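Long-range contacts in cysteine desulfurase (PDB 5VPR), which carries covalently bound pyridoxal 5'-phosphate and probably removes sulfur from L-cysteine, leaving L-alanine: residues Tyr33-Ala38 against Thr385-Phe390; Glu312-Glu317 against Asn394-Ile399; Val95-Gly100 against Thr240-Gly245; Ile204-Ala209 against Asp225-Ser230; Glu103-Val108 against Ile133-Met138. One frame throughout, in Å; residues are numbered along the deposited sequence.

Interaction 1 (Tyr33-Ala38 against Thr385-Phe390); sequences YLDNAA and TVRASF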
# COMPACT_ATOMS: atom_id res chain seq x y z
N TYR A 33 12.24 11.44 8.02
CA TYR A 33 11.83 10.60 6.90
C TYR A 33 10.32 10.72 6.72
O TYR A 33 9.55 10.14 7.49
CB TYR A 33 12.24 9.15 7.13
CG TYR A 33 11.96 8.31 5.91
CD1 TYR A 33 12.78 8.39 4.79
CD2 TYR A 33 10.84 7.47 5.86
CE1 TYR A 33 12.51 7.63 3.64
CE2 TYR A 33 10.56 6.70 4.71
CZ TYR A 33 11.41 6.79 3.60
OH TYR A 33 11.19 6.06 2.44
N LEU A 34 9.91 11.48 5.71
CA LEU A 34 8.49 11.70 5.40
C LEU A 34 8.18 11.28 3.97
O LEU A 34 7.41 11.93 3.25
CB LEU A 34 8.10 13.16 5.63
CG LEU A 34 8.42 13.69 7.03
CD1 LEU A 34 8.23 15.20 7.08
CD2 LEU A 34 7.55 12.99 8.07
N ASP A 35 8.77 10.17 3.52
CA ASP A 35 8.51 9.61 2.20
C ASP A 35 7.98 8.19 2.35
O ASP A 35 8.32 7.28 1.57
CB ASP A 35 9.78 9.65 1.35
CG ASP A 35 9.50 9.44 -0.12
OD1 ASP A 35 8.37 9.72 -0.57
OD2 ASP A 35 10.42 8.99 -0.84
N ASN A 36 7.16 7.98 3.37
CA ASN A 36 6.72 6.64 3.72
C ASN A 36 5.79 6.03 2.68
O ASN A 36 5.76 4.80 2.55
CB ASN A 36 6.07 6.66 5.10
CG ASN A 36 7.08 7.02 6.17
OD1 ASN A 36 7.92 6.20 6.53
ND2 ASN A 36 7.05 8.28 6.62
N ALA A 37 5.06 6.85 1.92
CA ALA A 37 4.23 6.31 0.85
C ALA A 37 5.07 5.73 -0.27
O ALA A 37 4.57 4.92 -1.05
CB ALA A 37 3.30 7.39 0.27
N ALA A 38 6.35 6.12 -0.36
CA ALA A 38 7.26 5.45 -1.29
C ALA A 38 7.69 4.11 -0.72
O ALA A 38 7.48 3.07 -1.34
CB ALA A 38 8.48 6.34 -1.57
N THR A 385 4.39 18.97 -7.33
CA THR A 385 3.96 19.16 -5.95
C THR A 385 4.91 18.44 -5.00
O THR A 385 5.70 17.58 -5.40
CB THR A 385 2.52 18.66 -5.75
OG1 THR A 385 2.53 17.24 -5.59
CG2 THR A 385 1.66 19.03 -6.95
N VAL A 386 4.82 18.80 -3.72
CA VAL A 386 5.61 18.19 -2.66
C VAL A 386 4.71 17.27 -1.85
O VAL A 386 3.64 17.71 -1.38
CB VAL A 386 6.26 19.25 -1.74
CG1 VAL A 386 7.26 18.60 -0.79
CG2 VAL A 386 6.93 20.35 -2.57
N ARG A 387 5.13 16.02 -1.66
CA ARG A 387 4.34 15.00 -0.97
C ARG A 387 5.07 14.60 0.31
O ARG A 387 6.14 13.98 0.26
CB ARG A 387 4.11 13.77 -1.86
CG ARG A 387 3.16 12.73 -1.27
CD ARG A 387 3.09 11.39 -2.06
NE ARG A 387 4.34 10.63 -1.91
CZ ARG A 387 4.60 9.46 -2.48
NH1 ARG A 387 3.70 8.87 -3.26
NH2 ARG A 387 5.78 8.87 -2.27
N ALA A 388 4.50 14.95 1.45
CA ALA A 388 4.95 14.45 2.74
C ALA A 388 4.01 13.33 3.17
O ALA A 388 2.79 13.49 3.07
CB ALA A 388 4.99 15.56 3.80
N SER A 389 4.57 12.21 3.63
CA SER A 389 3.75 11.06 3.98
C SER A 389 4.27 10.45 5.27
O SER A 389 5.49 10.38 5.50
CB SER A 389 3.73 10.00 2.84
OG SER A 389 5.04 9.67 2.38
N PHE A 390 3.34 10.00 6.11
CA PHE A 390 3.62 9.65 7.49
C PHE A 390 3.54 8.15 7.73
O PHE A 390 2.78 7.43 7.06
CB PHE A 390 2.66 10.39 8.43
CG PHE A 390 2.70 11.87 8.25
CD1 PHE A 390 3.81 12.60 8.64
CD2 PHE A 390 1.65 12.54 7.65
CE1 PHE A 390 3.87 13.97 8.47
CE2 PHE A 390 1.70 13.92 7.48
CZ PHE A 390 2.81 14.63 7.89
O HOH W 1 5.94 11.21 0.33
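Ser389 meets the loop 33-38 with three polar atoms. Its N donates to Leu34 O at 2.9 Å, a bond that belongs to a single beta bridge between Asp35 and Ser389. Its O accepts from Asn36 ND2 at 2.8 Å, lying close to the plane of that amide, while the other hydrogen of ND2 goes to Tyr33 O. Asparagine suits the position because it offers two donors and an acceptor from one short side chain; here the acceptor, OD1, bonds to the hydroxyl of Tyr393. Ser389 OG, placed between its own backbone N and carbonyl carbon (chi1 50°), receives Ala37 N at 2.9 Å in an almost straight bond of 178°. The strand 386-389 borders a small antiparallel sheet within the class-V aminotransferase fold, and these bonds tie the loop leaving strand 29-33 to it. Arg387, on the same strand, bends at chi3 to bring NH2 to the syn side of Asp35 OD1, a salt bridge of 3.2 Å. The acceptor lies in the guanidinium plane, yet carboxylate and guanidinium are turned 45° apart. Ala37 CB sits over the centre of one guanidinium face, 3.7 Å from Arg387 CZ; its small methyl lets the flat group come close. A water accepts from Arg387 NE at 2.8 Å and bonds Ser389 OG at 2.7 Å, with Asp35 OD1 and Arg387 O also within its reach. Arg387 NH1 has a weak bond to Asn181 O. Beside this polar cluster Leu34 CD2 rests 3.8 Å from Phe390 CD1, and helix 396-413 packs on both residues.

Interaction 2 (Glu312-Glu317 against Asn394-Ile399); sequences EHALLE and NTFEEI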
# COMPACT_ATOMS: atom_id res chain seq x y z
N GLU A 312 -1.55 8.56 13.24
CA GLU A 312 -1.29 9.08 11.90
C GLU A 312 -2.33 10.12 11.51
O GLU A 312 -2.00 11.11 10.85
CB GLU A 312 -1.27 7.93 10.88
CG GLU A 312 0.02 7.12 10.97
CD GLU A 312 0.12 5.97 9.96
OE1 GLU A 312 1.21 5.36 9.88
OE2 GLU A 312 -0.86 5.66 9.26
N HIS A 313 -3.59 9.90 11.91
CA HIS A 313 -4.59 10.92 11.65
C HIS A 313 -4.26 12.22 12.38
O HIS A 313 -4.52 13.31 11.85
CB HIS A 313 -5.97 10.39 12.07
CG HIS A 313 -7.06 11.41 11.95
ND1 HIS A 313 -7.29 12.37 12.90
CD2 HIS A 313 -7.99 11.60 10.98
CE1 HIS A 313 -8.32 13.12 12.53
NE2 HIS A 313 -8.76 12.67 11.37
N ALA A 314 -3.68 12.14 13.58
CA ALA A 314 -3.32 13.37 14.28
C ALA A 314 -2.11 14.04 13.63
O ALA A 314 -2.04 15.28 13.56
CB ALA A 314 -3.05 13.07 15.75
N LEU A 315 -1.15 13.25 13.13
CA LEU A 315 -0.02 13.81 12.40
C LEU A 315 -0.51 14.56 11.16
O LEU A 315 -0.08 15.69 10.89
CB LEU A 315 0.94 12.70 11.99
CG LEU A 315 1.74 12.02 13.09
CD1 LEU A 315 2.54 10.86 12.51
CD2 LEU A 315 2.66 13.02 13.77
N LEU A 316 -1.44 13.95 10.43
CA LEU A 316 -1.94 14.53 9.19
C LEU A 316 -2.66 15.85 9.46
O LEU A 316 -2.38 16.86 8.80
CB LEU A 316 -2.87 13.52 8.51
CG LEU A 316 -3.43 13.86 7.13
CD1 LEU A 316 -2.30 14.00 6.18
CD2 LEU A 316 -4.38 12.77 6.64
N GLU A 317 -3.58 15.85 10.42
CA GLU A 317 -4.30 17.08 10.73
C GLU A 317 -3.35 18.19 11.16
O GLU A 317 -3.49 19.35 10.74
CB GLU A 317 -5.34 16.81 11.82
N ASN A 394 6.73 8.70 12.97
CA ASN A 394 6.90 10.13 12.79
C ASN A 394 6.27 10.90 13.96
O ASN A 394 5.37 10.41 14.65
CB ASN A 394 6.30 10.57 11.46
CG ASN A 394 7.06 10.01 10.28
OD1 ASN A 394 6.48 9.45 9.35
ND2 ASN A 394 8.38 10.17 10.31
N THR A 395 6.77 12.12 14.19
CA THR A 395 6.42 12.90 15.36
C THR A 395 5.92 14.29 14.99
O THR A 395 6.18 14.80 13.90
CB THR A 395 7.62 13.05 16.32
OG1 THR A 395 8.59 13.91 15.71
CG2 THR A 395 8.26 11.71 16.61
N PHE A 396 5.20 14.91 15.93
CA PHE A 396 4.83 16.31 15.73
C PHE A 396 6.06 17.20 15.65
O PHE A 396 6.08 18.17 14.88
CB PHE A 396 3.89 16.75 16.85
CG PHE A 396 2.62 15.96 16.92
CD1 PHE A 396 1.61 16.17 15.99
CD2 PHE A 396 2.43 14.99 17.89
CE1 PHE A 396 0.44 15.44 16.03
CE2 PHE A 396 1.26 14.25 17.94
CZ PHE A 396 0.26 14.47 17.01
N GLU A 397 7.11 16.89 16.42
CA GLU A 397 8.34 17.66 16.32
C GLU A 397 8.92 17.59 14.91
O GLU A 397 9.47 18.58 14.41
CB GLU A 397 9.36 17.18 17.35
N GLU A 398 8.77 16.45 14.24
CA GLU A 398 9.27 16.35 12.88
C GLU A 398 8.44 17.20 11.92
O GLU A 398 8.99 17.75 10.96
CB GLU A 398 9.28 14.89 12.42
CG GLU A 398 10.40 14.06 13.02
CD GLU A 398 10.32 12.60 12.61
OE1 GLU A 398 9.21 12.14 12.28
OE2 GLU A 398 11.37 11.92 12.61
N ILE A 399 7.13 17.32 12.16
CA ILE A 399 6.30 18.16 11.31
C ILE A 399 6.70 19.63 11.44
O ILE A 399 6.71 20.37 10.45
CB ILE A 399 4.81 17.93 11.62
CG1 ILE A 399 4.41 16.51 11.17
CG2 ILE A 399 3.98 18.99 10.96
CD1 ILE A 399 3.02 16.08 11.62
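Glu398 OE1 is gripped from opposite faces of its carboxylate, by ND2 of Asn394, a residue that also packs on Leu315, and by Thr395 N. The bond from Asn394 ND2 to Glu398 OE1 is 2.9 Å and comes from the syn side; that from Thr395 N, 3.1 Å, arrives from above the plane. Glu398 N in turn donates to Thr395 OG1 at 2.9 Å, completing a capping box at the start of helix 396-413. Threonine suits the N-cap because its hydroxyl can take up an amide that the first turn leaves without a helical acceptor. OE2, the other oxygen of Glu398, forms a salt bridge to Arg16.

Across the contact Leu315 does most of the touching. Its CD2 lies over one face of the Phe396 ring, 4.1 Å from the centroid and 15° off the normal, a CH-pi contact, and also meets Ile399 CD1 at 3.8 Å. The other branch, CD1, lies 3.6 Å from Asn394 O, an oxygen already bonded to His311 NE2. Ala314 approaches the ring at its rim: its CB is 3.8 Å from Phe396 CZ, and its O lies in the ring plane. Tyr318 adds an edge-to-face partner for Phe396.

No hydrogen bond joins the two segments. The directional bonds of Thr395 and Glu398 shape the helix start, whereas between 312-317 and 394-399 Leu315, Phe396 and Ile399 meet by dispersion.

Interaction 3 (Val95-Gly100 against Thr240-Gly245); sequences VLFTKG and TGILYG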
# COMPACT_ATOMS: atom_id res chain seq x y z
N VAL A 95 -4.63 -16.87 1.03
CA VAL A 95 -3.54 -15.90 1.15
C VAL A 95 -2.38 -16.39 0.31
O VAL A 95 -1.77 -17.42 0.61
CB VAL A 95 -3.13 -15.71 2.62
CG1 VAL A 95 -2.04 -14.63 2.75
CG2 VAL A 95 -4.35 -15.36 3.48
N LEU A 96 -2.06 -15.68 -0.77
CA LEU A 96 -0.96 -16.04 -1.66
C LEU A 96 0.22 -15.10 -1.46
O LEU A 96 0.05 -13.88 -1.46
CB LEU A 96 -1.39 -16.02 -3.12
CG LEU A 96 -2.77 -16.59 -3.49
CD1 LEU A 96 -3.00 -16.39 -4.98
CD2 LEU A 96 -2.91 -18.05 -3.11
N PHE A 97 1.41 -15.67 -1.30
CA PHE A 97 2.64 -14.88 -1.25
C PHE A 97 3.05 -14.46 -2.66
O PHE A 97 3.08 -15.28 -3.58
CB PHE A 97 3.78 -15.68 -0.60
CG PHE A 97 3.56 -15.99 0.87
CD1 PHE A 97 3.40 -17.31 1.30
CD2 PHE A 97 3.55 -14.97 1.81
CE1 PHE A 97 3.20 -17.60 2.66
CE2 PHE A 97 3.36 -15.24 3.17
CZ PHE A 97 3.19 -16.56 3.60
N THR A 98 3.37 -13.18 -2.83
CA THR A 98 3.86 -12.70 -4.12
C THR A 98 5.13 -11.91 -3.84
O THR A 98 5.56 -11.82 -2.69
CB THR A 98 2.84 -11.81 -4.81
OG1 THR A 98 2.67 -10.64 -4.01
CG2 THR A 98 1.45 -12.52 -4.93
N LYS A 99 5.67 -11.26 -4.86
CA LYS A 99 6.85 -10.43 -4.67
C LYS A 99 6.52 -8.94 -4.60
O LYS A 99 7.44 -8.12 -4.53
CB LYS A 99 7.87 -10.69 -5.77
CG LYS A 99 8.12 -12.20 -6.03
CD LYS A 99 8.38 -13.02 -4.76
CE LYS A 99 9.49 -14.05 -4.96
NZ LYS A 99 9.13 -15.25 -5.77
N GLY A 100 5.25 -8.58 -4.58
CA GLY A 100 4.85 -7.18 -4.57
C GLY A 100 3.46 -7.01 -5.12
O GLY A 100 2.87 -7.93 -5.68
N THR A 240 8.41 -8.50 -1.24
CA THR A 240 7.31 -9.25 -0.66
C THR A 240 5.97 -8.57 -0.94
O THR A 240 5.85 -7.35 -1.02
CB THR A 240 7.45 -9.42 0.88
OG1 THR A 240 7.45 -8.13 1.53
CG2 THR A 240 8.75 -10.12 1.22
N GLY A 241 4.96 -9.40 -1.05
CA GLY A 241 3.61 -8.90 -1.11
C GLY A 241 2.65 -10.04 -0.86
O GLY A 241 3.05 -11.18 -0.61
N ILE A 242 1.38 -9.70 -0.94
CA ILE A 242 0.30 -10.64 -0.69
C ILE A 242 -0.75 -10.42 -1.76
O ILE A 242 -1.04 -9.28 -2.13
CB ILE A 242 -0.30 -10.42 0.71
CG1 ILE A 242 0.73 -10.80 1.78
CG2 ILE A 242 -1.57 -11.24 0.87
CD1 ILE A 242 0.97 -12.31 1.86
N LEU A 243 -1.31 -11.51 -2.28
CA LEU A 243 -2.54 -11.46 -3.05
C LEU A 243 -3.54 -12.36 -2.34
O LEU A 243 -3.33 -13.58 -2.26
CB LEU A 243 -2.32 -11.90 -4.50
CG LEU A 243 -3.63 -12.04 -5.28
CD1 LEU A 243 -4.31 -10.67 -5.38
CD2 LEU A 243 -3.36 -12.64 -6.67
N TYR A 244 -4.59 -11.77 -1.77
CA TYR A 244 -5.73 -12.52 -1.27
C TYR A 244 -6.75 -12.67 -2.38
O TYR A 244 -6.97 -11.74 -3.16
CB TYR A 244 -6.39 -11.82 -0.07
CG TYR A 244 -7.85 -12.21 0.10
CD1 TYR A 244 -8.21 -13.37 0.78
CD2 TYR A 244 -8.89 -11.40 -0.41
CE1 TYR A 244 -9.55 -13.73 0.94
CE2 TYR A 244 -10.22 -11.75 -0.24
CZ TYR A 244 -10.54 -12.92 0.42
OH TYR A 244 -11.85 -13.28 0.59
N GLY A 245 -7.37 -13.85 -2.45
CA GLY A 245 -8.54 -14.02 -3.29
C GLY A 245 -9.56 -14.95 -2.66
O GLY A 245 -9.17 -15.94 -2.04
O HOH W 2 0.28 -8.98 -4.51
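Leu96 and Leu243 exchange two backbone hydrogen bonds, Leu96 N to Leu243 O and Leu243 N to Leu96 O, both 2.9 Å. Thr98 and Gly241 form the second hydrogen-bonded pair, Thr98 N to Gly241 O and Gly241 N to Thr98 O, both 3.0 Å; Val95 with Tyr244 and Phe97 with Ile242 are the non-hydrogen-bonded pairs. Ile242 CA adds a CA-H...O contact to Leu96 O.

Apolar contacts divide between the faces. On one, Ile242 CD1 touches Val95 CG1 at 3.9 Å and Phe97 CD2 at 3.7 Å, the isoleucine lying alongside the phenylalanine. On the other, Leu96 CD1 and Leu243 CD2 are 4.1 Å apart, and Thr98 CG2 touches Leu243 CB at 3.8 Å. Helices 67-87 and 287-303 cover the Val95, Phe97 and Ile242 side, and Pro277 and Phe280 lie against Leu96; apolar side chains suit so buried a strand.

Thr98 OG1 is the polar side-chain atom that lies against the other strand. It sits 3.2 Å from Gly241 C, a proximity that glycine allows, takes a weak bond from Gly100 N, and bonds a water 3.0 Å away.

Strand 241-245 runs antiparallel to both neighbours, 95-98 and 226-230, in a seven-stranded sheet of otherwise parallel strands: the central sheet of fold-type I pyridoxal-phosphate enzymes.

Interaction 4 (Ile204-Ala209 against Asp225-Ser230); sequences IFIDGA and DFFAFS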
# COMPACT_ATOMS: atom_id res chain seq x y z
N ILE A 204 -14.12 -8.15 -8.48
CA ILE A 204 -13.69 -6.89 -7.88
C ILE A 204 -12.26 -7.05 -7.36
O ILE A 204 -12.01 -7.81 -6.41
CB ILE A 204 -14.62 -6.45 -6.75
CG1 ILE A 204 -16.04 -6.26 -7.30
CG2 ILE A 204 -14.09 -5.17 -6.11
CD1 ILE A 204 -17.03 -5.92 -6.25
N PHE A 205 -11.33 -6.31 -7.94
CA PHE A 205 -9.93 -6.31 -7.51
C PHE A 205 -9.65 -5.02 -6.76
O PHE A 205 -9.78 -3.93 -7.33
CB PHE A 205 -9.00 -6.44 -8.72
CG PHE A 205 -7.52 -6.58 -8.38
CD1 PHE A 205 -6.88 -7.79 -8.54
CD2 PHE A 205 -6.78 -5.49 -7.96
CE1 PHE A 205 -5.52 -7.93 -8.26
CE2 PHE A 205 -5.41 -5.62 -7.68
CZ PHE A 205 -4.79 -6.85 -7.83
N ILE A 206 -9.24 -5.13 -5.50
CA ILE A 206 -8.86 -3.98 -4.69
C ILE A 206 -7.34 -3.98 -4.51
O ILE A 206 -6.77 -4.93 -3.96
CB ILE A 206 -9.56 -3.99 -3.33
CG1 ILE A 206 -11.09 -4.04 -3.52
CG2 ILE A 206 -9.19 -2.71 -2.56
CD1 ILE A 206 -11.65 -2.79 -4.16
N ASP A 207 -6.69 -2.92 -4.97
CA ASP A 207 -5.29 -2.63 -4.66
C ASP A 207 -5.22 -1.92 -3.31
O ASP A 207 -5.58 -0.74 -3.20
CB ASP A 207 -4.72 -1.79 -5.80
CG ASP A 207 -3.31 -1.24 -5.53
OD1 ASP A 207 -2.76 -1.34 -4.40
OD2 ASP A 207 -2.78 -0.67 -6.50
N GLY A 208 -4.79 -2.64 -2.28
CA GLY A 208 -4.68 -2.07 -0.95
C GLY A 208 -3.26 -1.72 -0.53
O GLY A 208 -2.98 -1.59 0.68
N ALA A 209 -2.36 -1.52 -1.50
CA ALA A 209 -0.96 -1.29 -1.15
C ALA A 209 -0.81 -0.08 -0.23
O ALA A 209 -0.02 -0.12 0.73
CB ALA A 209 -0.11 -1.09 -2.42
N ASP A 225 -13.21 -9.47 -4.23
CA ASP A 225 -12.80 -10.77 -4.74
C ASP A 225 -11.29 -10.98 -4.66
O ASP A 225 -10.84 -12.12 -4.48
CB ASP A 225 -13.25 -10.93 -6.19
CG ASP A 225 -14.76 -11.01 -6.32
OD1 ASP A 225 -15.36 -11.83 -5.61
OD2 ASP A 225 -15.33 -10.24 -7.11
N PHE A 226 -10.53 -9.90 -4.80
CA PHE A 226 -9.08 -9.91 -4.66
C PHE A 226 -8.66 -8.70 -3.83
O PHE A 226 -9.28 -7.64 -3.90
CB PHE A 226 -8.34 -9.80 -6.00
CG PHE A 226 -8.74 -10.81 -7.00
CD1 PHE A 226 -9.69 -10.50 -7.96
CD2 PHE A 226 -8.17 -12.07 -7.00
CE1 PHE A 226 -10.06 -11.43 -8.91
CE2 PHE A 226 -8.54 -13.01 -7.95
CZ PHE A 226 -9.49 -12.69 -8.90
N PHE A 227 -7.58 -8.86 -3.07
CA PHE A 227 -7.01 -7.76 -2.29
C PHE A 227 -5.50 -7.92 -2.32
O PHE A 227 -4.99 -8.96 -1.91
CB PHE A 227 -7.52 -7.76 -0.85
CG PHE A 227 -7.08 -6.55 -0.05
CD1 PHE A 227 -7.81 -5.37 -0.10
CD2 PHE A 227 -5.94 -6.60 0.74
CE1 PHE A 227 -7.41 -4.25 0.63
CE2 PHE A 227 -5.52 -5.48 1.46
CZ PHE A 227 -6.26 -4.30 1.41
N ALA A 228 -4.78 -6.90 -2.81
CA ALA A 228 -3.33 -7.02 -2.99
C ALA A 228 -2.59 -5.90 -2.26
O ALA A 228 -3.05 -4.75 -2.23
CB ALA A 228 -2.98 -7.00 -4.49
N PHE A 229 -1.43 -6.23 -1.67
CA PHE A 229 -0.65 -5.21 -0.98
C PHE A 229 0.81 -5.65 -0.93
O PHE A 229 1.16 -6.77 -1.32
CB PHE A 229 -1.21 -4.87 0.42
CG PHE A 229 -1.32 -6.05 1.37
CD1 PHE A 229 -2.34 -6.97 1.25
CD2 PHE A 229 -0.44 -6.18 2.45
CE1 PHE A 229 -2.47 -8.03 2.14
CE2 PHE A 229 -0.55 -7.26 3.34
CZ PHE A 229 -1.58 -8.16 3.19
N SER A 230 1.65 -4.72 -0.47
CA SER A 230 3.11 -4.82 -0.57
C SER A 230 3.71 -4.80 0.82
O SER A 230 3.37 -3.93 1.62
CB SER A 230 3.70 -3.65 -1.37
OG SER A 230 3.37 -3.72 -2.75
O HOH W 3 1.02 -2.49 1.47
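Ile204 and Asp225 close one end of a tightly bonded pair of parallel strands. Ile204 N donates to the anti lone pair of Asp225 OD2 at 2.8 Å, and Ile204 O accepts from both Asp225 N and Phe226 N; Arg197 also forms a salt bridge with that carboxylate. Backbone bonds then alternate as far as Gly208 N, which reaches Ala228 O at 2.7 Å. On one face the Phe205 and Phe226 side chains cross at about a right angle, but their ring planes are only 36° apart; Phe205 CD1 is 3.6 Å from Phe226 CB. Phe205 CZ lies 3.8 Å from Ala228 CB, whose small methyl accommodates the ring tip. On the other, Phe227 CZ comes within 3.6 Å of Gly208 CA, a fit that depends on glycine.

Past Gly208 the direct bonding stops, although the residues remain buried. A water bridges the two segments instead, donating to Ala209 O at 2.7 Å and accepting from Ser230 N at 3.0 Å. Ala209 N turns back to Asp207 OD1 in an Asx turn.

This water-bridged end faces the cofactor: Ser230 OG bonds Thr101 OG1 and a phosphate oxygen of the pyridoxal-lysine at position 233. Strands 203-207 and 226-230 with helix 219-222 form a beta-alpha-beta unit whose C-terminal strand ends meet the pyridoxal phosphate, as in fold-type I enzymes.

Interaction 5 (Glu103-Val108 against Ile133-Met138); sequences EGINLV and IVPWQM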
# COMPACT_ATOMS: atom_id res chain seq x y z
N GLU A 103 3.16 -7.69 -8.89
CA GLU A 103 3.07 -9.10 -9.24
C GLU A 103 1.65 -9.62 -9.05
O GLU A 103 1.12 -10.35 -9.90
CB GLU A 103 4.05 -9.91 -8.39
CG GLU A 103 5.51 -9.87 -8.85
CD GLU A 103 6.27 -8.62 -8.41
OE1 GLU A 103 5.69 -7.72 -7.74
OE2 GLU A 103 7.48 -8.54 -8.75
N GLY A 104 1.01 -9.28 -7.92
CA GLY A 104 -0.36 -9.71 -7.69
C GLY A 104 -1.30 -9.23 -8.78
O GLY A 104 -2.15 -9.98 -9.26
N ILE A 105 -1.11 -7.99 -9.23
CA ILE A 105 -1.95 -7.44 -10.31
C ILE A 105 -1.75 -8.25 -11.58
O ILE A 105 -2.71 -8.70 -12.21
CB ILE A 105 -1.63 -5.95 -10.53
CG1 ILE A 105 -2.07 -5.11 -9.33
CG2 ILE A 105 -2.28 -5.45 -11.82
CD1 ILE A 105 -1.64 -3.62 -9.46
N ASN A 106 -0.48 -8.48 -11.95
CA ASN A 106 -0.17 -9.21 -13.19
C ASN A 106 -0.67 -10.64 -13.12
O ASN A 106 -1.10 -11.21 -14.13
CB ASN A 106 1.33 -9.19 -13.46
CG ASN A 106 1.76 -7.96 -14.23
OD1 ASN A 106 1.57 -7.87 -15.44
ND2 ASN A 106 2.33 -6.99 -13.53
N LEU A 107 -0.58 -11.26 -11.94
CA LEU A 107 -1.10 -12.61 -11.75
C LEU A 107 -2.58 -12.67 -12.11
O LEU A 107 -3.01 -13.56 -12.85
CB LEU A 107 -0.87 -13.04 -10.30
CG LEU A 107 -1.15 -14.46 -9.81
CD1 LEU A 107 -0.55 -14.62 -8.44
CD2 LEU A 107 -2.64 -14.82 -9.76
N VAL A 108 -3.38 -11.74 -11.59
CA VAL A 108 -4.81 -11.76 -11.91
C VAL A 108 -5.03 -11.40 -13.37
O VAL A 108 -5.81 -12.04 -14.06
CB VAL A 108 -5.59 -10.83 -10.96
CG1 VAL A 108 -7.06 -10.70 -11.43
CG2 VAL A 108 -5.53 -11.35 -9.52
N ILE A 133 -1.17 0.30 -14.80
CA ILE A 133 -2.37 0.14 -15.62
C ILE A 133 -2.11 -0.64 -16.90
O ILE A 133 -3.05 -0.93 -17.65
CB ILE A 133 -2.98 1.52 -15.99
N VAL A 134 -0.86 -1.01 -17.15
CA VAL A 134 -0.45 -1.79 -18.32
C VAL A 134 -1.05 -3.19 -18.30
O VAL A 134 -1.53 -3.64 -19.35
CB VAL A 134 1.08 -1.86 -18.42
CG1 VAL A 134 1.50 -2.19 -19.84
CG2 VAL A 134 1.70 -0.55 -17.95
N PRO A 135 -1.01 -3.94 -17.18
CA PRO A 135 -1.57 -5.31 -17.22
C PRO A 135 -3.00 -5.35 -17.69
O PRO A 135 -3.39 -6.25 -18.45
CB PRO A 135 -1.45 -5.80 -15.76
CG PRO A 135 -0.41 -4.97 -15.16
CD PRO A 135 -0.53 -3.62 -15.82
N TRP A 136 -3.81 -4.39 -17.25
CA TRP A 136 -5.19 -4.32 -17.72
C TRP A 136 -5.25 -3.84 -19.16
O TRP A 136 -6.06 -4.34 -19.95
CB TRP A 136 -6.00 -3.41 -16.79
CG TRP A 136 -5.83 -3.74 -15.33
CD1 TRP A 136 -5.28 -2.94 -14.37
CD2 TRP A 136 -6.19 -4.97 -14.68
NE1 TRP A 136 -5.29 -3.59 -13.15
CE2 TRP A 136 -5.84 -4.83 -13.32
CE3 TRP A 136 -6.78 -6.16 -15.10
CZ2 TRP A 136 -6.07 -5.84 -12.38
CZ3 TRP A 136 -7.00 -7.16 -14.17
CH2 TRP A 136 -6.64 -7.00 -12.83
N GLN A 137 -4.39 -2.89 -19.53
CA GLN A 137 -4.33 -2.46 -20.93
C GLN A 137 -3.85 -3.61 -21.81
O GLN A 137 -4.32 -3.76 -22.94
CB GLN A 137 -3.43 -1.24 -21.08
N MET A 138 -2.93 -4.43 -21.30
CA MET A 138 -2.45 -5.58 -22.06
C MET A 138 -3.50 -6.69 -22.10
O MET A 138 -3.64 -7.37 -23.12
CB MET A 138 -1.14 -6.09 -21.45
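In the alpha/beta domain that carries the cofactor, helices 101-111 and 134-142 pack on the same face of the central sheet, meeting through Ile105, Asn106 and Val108 on one and Pro135 and Trp136 on the other. Their short axes are nearly parallel, 11° apart, and approach to 9.4 Å. Beneath them, Ile105 and Val108 rest on Phe205 of strand 203-207, while Trp136 covers Leu173 and Ser175 of strand 171-177, so the pair spans two neighbouring strands.

Pro135 suits the first turn of its helix, where the lack of an N-H costs no helical bond. Its CG lies against the Asn106 amide, 3.5 Å from Asn106 OD1 and 3.8 Å from Asn106 ND2. The contact is van der Waals in kind; ND2 gives one of its hydrogens to Thr102 O, one turn back.

Ile105 puts one methyl against both the proline and the indole. Its CG2, anti to the backbone N with CG1 beside that N (chi1 -68°), lies 3.9 Å from Pro135 CG and 3.8 Å from Trp136 NE1; Trp136 CZ2 is 3.9 Å away. A beta-branched residue suits this spot because one methyl meets both neighbours while CG1 turns to the Phe205 ring.

No hydrogen bond crosses between the segments. Large and flat, the indole bridges from Ile105 to the next turn of the helix, where Val108 CG1 comes up to its edge, near the ring plane, 4.0 Å from Trp136 CH2.

The five contacts fall into two groups. Interactions 3, 4 and 5 build the large domain: 3 and 4 share one sheet through Tyr244 N to Phe227 O, 2.8 Å, and interaction 5 lies against both, Phe205 CZ being 3.6 Å from Ile105 CG1 and Leu243 CD2 3.8 Å from Val108 CG2. Interactions 1 and 2 alternate their segments along the chain and meet where Asn394 ND2 approaches Tyr33 O to 3.0 Å. Interaction 4 supplies Ser230 and Asp207 beside the cofactor, Asp207 OD2 lying close to its pyridine N1. The nearest atoms of interactions 1 and 4 are about 7 Å apart. The centres of interactions 2 and 5 are about 35 Å apart.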